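Local coordinates for protein metallocarboxypeptidase (Trypanosoma cruzi, PDB 3DWC) that probably acts as a metal-dependent carboxypeptidase of the M32 family, releasing C-terminal amino acids with broad specificity, except proline, at residues M306-S311 against G453-I458. Residues are numbered along the deposited sequence; the frame is centred on the assembly and turned at random.
Sequences MQIGRS and GDLGKI. With GLY (glycine), chain O; ALA (alanine), chain P.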
ATOM      1  N   MET B 306      19.370  20.271  10.971  1.00 29.67           N
ATOM      2  CA  MET B 306      20.254  20.961  11.920  1.00 30.54           C
ATOM      3  C   MET B 306      20.998  22.106  11.286  1.00 30.89           C
ATOM      4  O   MET B 306      21.048  23.205  11.840  1.00 31.51           O
ATOM      5  CB  MET B 306      21.248  19.989  12.578  1.00 31.98           C
ATOM      6  CG  MET B 306      20.599  18.825  13.350  1.00 30.96           C
ATOM      7  SD  MET B 306      19.575  19.494  14.657  1.00 32.93           S
ATOM      8  CE  MET B 306      19.244  18.080  15.711  1.00 33.01           C
ATOM      9  N   GLN B 307      21.554  21.862  10.115  1.00 30.42           N
ATOM     10  CA  GLN B 307      22.371  22.865   9.456  1.00 30.06           C
ATOM     11  C   GLN B 307      21.547  23.994   8.868  1.00 30.61           C
ATOM     12  O   GLN B 307      21.994  25.144   8.875  1.00 31.04           O
ATOM     13  CB  GLN B 307      23.290  22.237   8.410  1.00 30.33           C
ATOM     14  CG  GLN B 307      24.351  21.281   8.971  1.00 27.75           C
ATOM     15  CD  GLN B 307      25.347  21.954   9.907  1.00 30.23           C
ATOM     16  OE1 GLN B 307      25.801  21.353  10.872  1.00 31.80           O
ATOM     17  NE2 GLN B 307      25.730  23.172   9.599  1.00 25.91           N
ATOM     18  N   ILE B 308      20.357  23.689   8.370  1.00 29.11           N
ATOM     19  CA  ILE B 308      19.464  24.699   7.863  1.00 29.53           C
ATOM     20  C   ILE B 308      18.348  24.967   8.880  1.00 29.54           C
ATOM     21  O   ILE B 308      18.171  26.094   9.362  1.00 29.00           O
ATOM     22  CB  ILE B 308      18.846  24.296   6.499  1.00 28.86           C
ATOM     23  CG1 ILE B 308      19.951  24.105   5.462  1.00 28.93           C
ATOM     24  CG2 ILE B 308      17.769  25.365   6.043  1.00 28.58           C
ATOM     25  CD1 ILE B 308      19.499  23.505   4.155  1.00 28.52           C
ATOM     26  N   GLY B 309      17.612  23.920   9.195  1.00 29.86           N
ATOM     27  CA  GLY B 309      16.399  24.005  10.050  1.00 31.01           C
ATOM     28  C   GLY B 309      16.469  24.715  11.387  1.00 31.43           C
ATOM     29  O   GLY B 309      15.518  25.402  11.774  1.00 34.12           O
ATOM     30  N   ARG B 310      17.559  24.539  12.122  1.00 31.43           N
ATOM     31  CA  ARG B 310      17.717  25.165  13.442  1.00 31.10           C
ATOM     32  C   ARG B 310      18.600  26.396  13.414  1.00 31.08           C
ATOM     33  O   ARG B 310      18.992  26.903  14.479  1.00 31.90           O
ATOM     34  CB  ARG B 310      18.308  24.131  14.417  1.00 30.68           C
ATOM     35  CG  ARG B 310      17.312  22.932  14.622  1.00 31.91           C
ATOM     36  CD  ARG B 310      17.591  22.226  15.851  1.00 34.43           C
ATOM     37  NE  ARG B 310      16.915  20.927  15.970  1.00 35.94           N
ATOM     38  CZ  ARG B 310      15.788  20.715  16.646  1.00 45.05           C
ATOM     39  NH1 ARG B 310      15.304  19.465  16.755  1.00 45.62           N
ATOM     40  NH2 ARG B 310      15.117  21.730  17.209  1.00 47.46           N
ATOM     41  N   SER B 311      18.946  26.864  12.223  1.00 29.95           N
ATOM     42  CA  SER B 311      19.808  28.049  12.104  1.00 30.56           C
ATOM     43  C   SER B 311      19.069  29.340  12.391  1.00 31.90           C
ATOM     44  O   SER B 311      17.850  29.419  12.198  1.00 32.08           O
ATOM     45  CB  SER B 311      20.421  28.131  10.724  1.00 30.70           C
ATOM     46  OG  SER B 311      19.472  28.423   9.695  1.00 26.77           O
ATOM     47  N   GLY B 453      14.443  31.310   2.157  1.00 30.87           N
ATOM     48  CA  GLY B 453      13.781  30.071   1.769  1.00 31.49           C
ATOM     49  C   GLY B 453      13.963  29.720   0.292  1.00 31.83           C
ATOM     50  O   GLY B 453      13.055  29.188  -0.349  1.00 29.86           O
ATOM     51  N   ASP B 454      15.160  30.047  -0.214  1.00 31.53           N
ATOM     52  CA  ASP B 454      15.595  29.869  -1.588  1.00 32.03           C
ATOM     53  C   ASP B 454      16.762  28.876  -1.609  1.00 30.99           C
ATOM     54  O   ASP B 454      17.937  29.253  -1.759  1.00 30.55           O
ATOM     55  CB  ASP B 454      16.078  31.238  -2.088  1.00 33.67           C
ATOM     56  CG  ASP B 454      16.128  31.335  -3.571  1.00 39.62           C
ATOM     57  OD1 ASP B 454      15.637  30.392  -4.217  1.00 45.55           O
ATOM     58  OD2 ASP B 454      16.660  32.378  -4.093  1.00 46.87           O
ATOM     59  N   LEU B 455      16.437  27.601  -1.482  1.00 29.88           N
ATOM     60  CA  LEU B 455      17.465  26.582  -1.216  1.00 30.13           C
ATOM     61  C   LEU B 455      18.123  25.930  -2.411  1.00 29.12           C
ATOM     62  O   LEU B 455      19.067  25.189  -2.246  1.00 27.39           O
ATOM     63  CB  LEU B 455      16.940  25.488  -0.295  1.00 28.83           C
ATOM     64  CG  LEU B 455      16.388  25.962   1.050  1.00 29.36           C
ATOM     65  CD1 LEU B 455      15.788  24.753   1.757  1.00 27.34           C
ATOM     66  CD2 LEU B 455      17.439  26.656   1.929  1.00 26.15           C
ATOM     67  N   GLY B 456      17.692  26.250  -3.615  1.00 30.65           N
ATOM     68  CA  GLY B 456      18.164  25.535  -4.803  1.00 31.21           C
ATOM     69  C   GLY B 456      19.678  25.430  -4.968  1.00 31.75           C
ATOM     70  O   GLY B 456      20.169  24.425  -5.471  1.00 31.94           O
ATOM     71  N   LYS B 457      20.416  26.467  -4.587  1.00 31.85           N
ATOM     72  CA  LYS B 457      21.882  26.473  -4.798  1.00 32.07           C
ATOM     73  C   LYS B 457      22.519  25.493  -3.801  1.00 32.05           C
ATOM     74  O   LYS B 457      23.541  24.791  -4.073  1.00 31.04           O
ATOM     75  CB  LYS B 457      22.433  27.864  -4.576  1.00 32.65           C
ATOM     76  CG  LYS B 457      22.337  28.780  -5.769  1.00 34.98           C
ATOM     77  CD  LYS B 457      22.749  30.169  -5.380  1.00 34.50           C
ATOM     78  CE  LYS B 457      22.654  31.104  -6.557  1.00 37.21           C
ATOM     79  NZ  LYS B 457      23.425  32.353  -6.268  1.00 38.81           N
ATOM     80  N   ILE B 458      21.892  25.436  -2.631  1.00 30.59           N
ATOM     81  CA  ILE B 458      22.364  24.555  -1.595  1.00 29.57           C
ATOM     82  C   ILE B 458      22.037  23.134  -2.016  1.00 29.41           C
ATOM     83  O   ILE B 458      22.921  22.288  -2.017  1.00 28.47           O
ATOM     84  CB  ILE B 458      21.803  24.906  -0.218  1.00 29.43           C
ATOM     85  CG1 ILE B 458      22.165  26.341   0.208  1.00 29.59           C
ATOM     86  CG2 ILE B 458      22.371  23.947   0.876  1.00 29.28           C
ATOM     87  CD1 ILE B 458      21.416  26.732   1.547  1.00 28.57           C
TER
HETATM   88  N   GLY O 701      15.771  27.880  -4.812  1.00 38.66           N
HETATM   89  CA  GLY O 701      15.455  28.233  -6.223  1.00 40.51           C
HETATM   90  C   GLY O 701      16.385  27.662  -7.278  1.00 40.64           C
HETATM   91  O   GLY O 701      15.995  26.770  -8.055  1.00 40.56           O
HETATM   92  N   ALA P 702      17.623  28.167  -7.269  1.00 41.51           N
HETATM   93  CA  ALA P 702      18.611  27.972  -8.350  1.00 41.50           C
HETATM   94  C   ALA P 702      19.256  26.583  -8.329  1.00 42.18           C
HETATM   95  O   ALA P 702      20.471  26.438  -8.512  1.00 42.46           O
HETATM   96  CB  ALA P 702      19.694  29.069  -8.274  1.00 41.72           C
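Ile308 alone makes the contact from its side, its two branches parted between Leu455 and Ile458. Its CG2 methyl meets Leu455 CD2 at 4.3 Å, while CD1, at the end of the longer branch, approaches Ile458 CG2 at 4.4 Å. No hydrogen bond crosses, and the small interface joins methyl groups at van der Waals range or slightly beyond. With CD1 anti to CA about CB-CG1 (chi2 171°), the longer branch is extended and carries its methyl toward Ile458. A branched residue suits this place because one side chain can serve two neighbours. Trp223 touches both Ile308 and Leu455, Met434 touches Ile308, and Ile458 packs on Val446 and Ile450 of helix 443-451.

A wider pi-type turn spans residues 306-309, and Ile308 O accepts two bonds from Ser311: one from its backbone N, the other from OG at 2.7 Å, in the carbonyl plane on a lone pair. Ser311 OG also caps Phe314 N, so one short hydroxyl side chain links Ile308 to the start of helix 312-326. In the other segment, Gly453 follows helix 443-451 and forms a Schellman motif, whose positive phi (62°) favours glycine.

The loop beyond Gly453 bears a bound glycine on the far side from Ile308. A chi1 of -161° turns the Asp454 carboxylate to this ligand, and OD1 accepts a hydrogen bond from the N of the bound glycine at 2.6 Å. Gly456 leaves room for the ligand, whereas the aliphatic part of Lys457 brings CG within 3.7 Å of CB of the bound alanine. Ile308, Leu455 and Ile458 thus provide apolar packing between helix 294-309 and the start of helix 456-467, in keeping with the largely helical M32 carboxypeptidase fold.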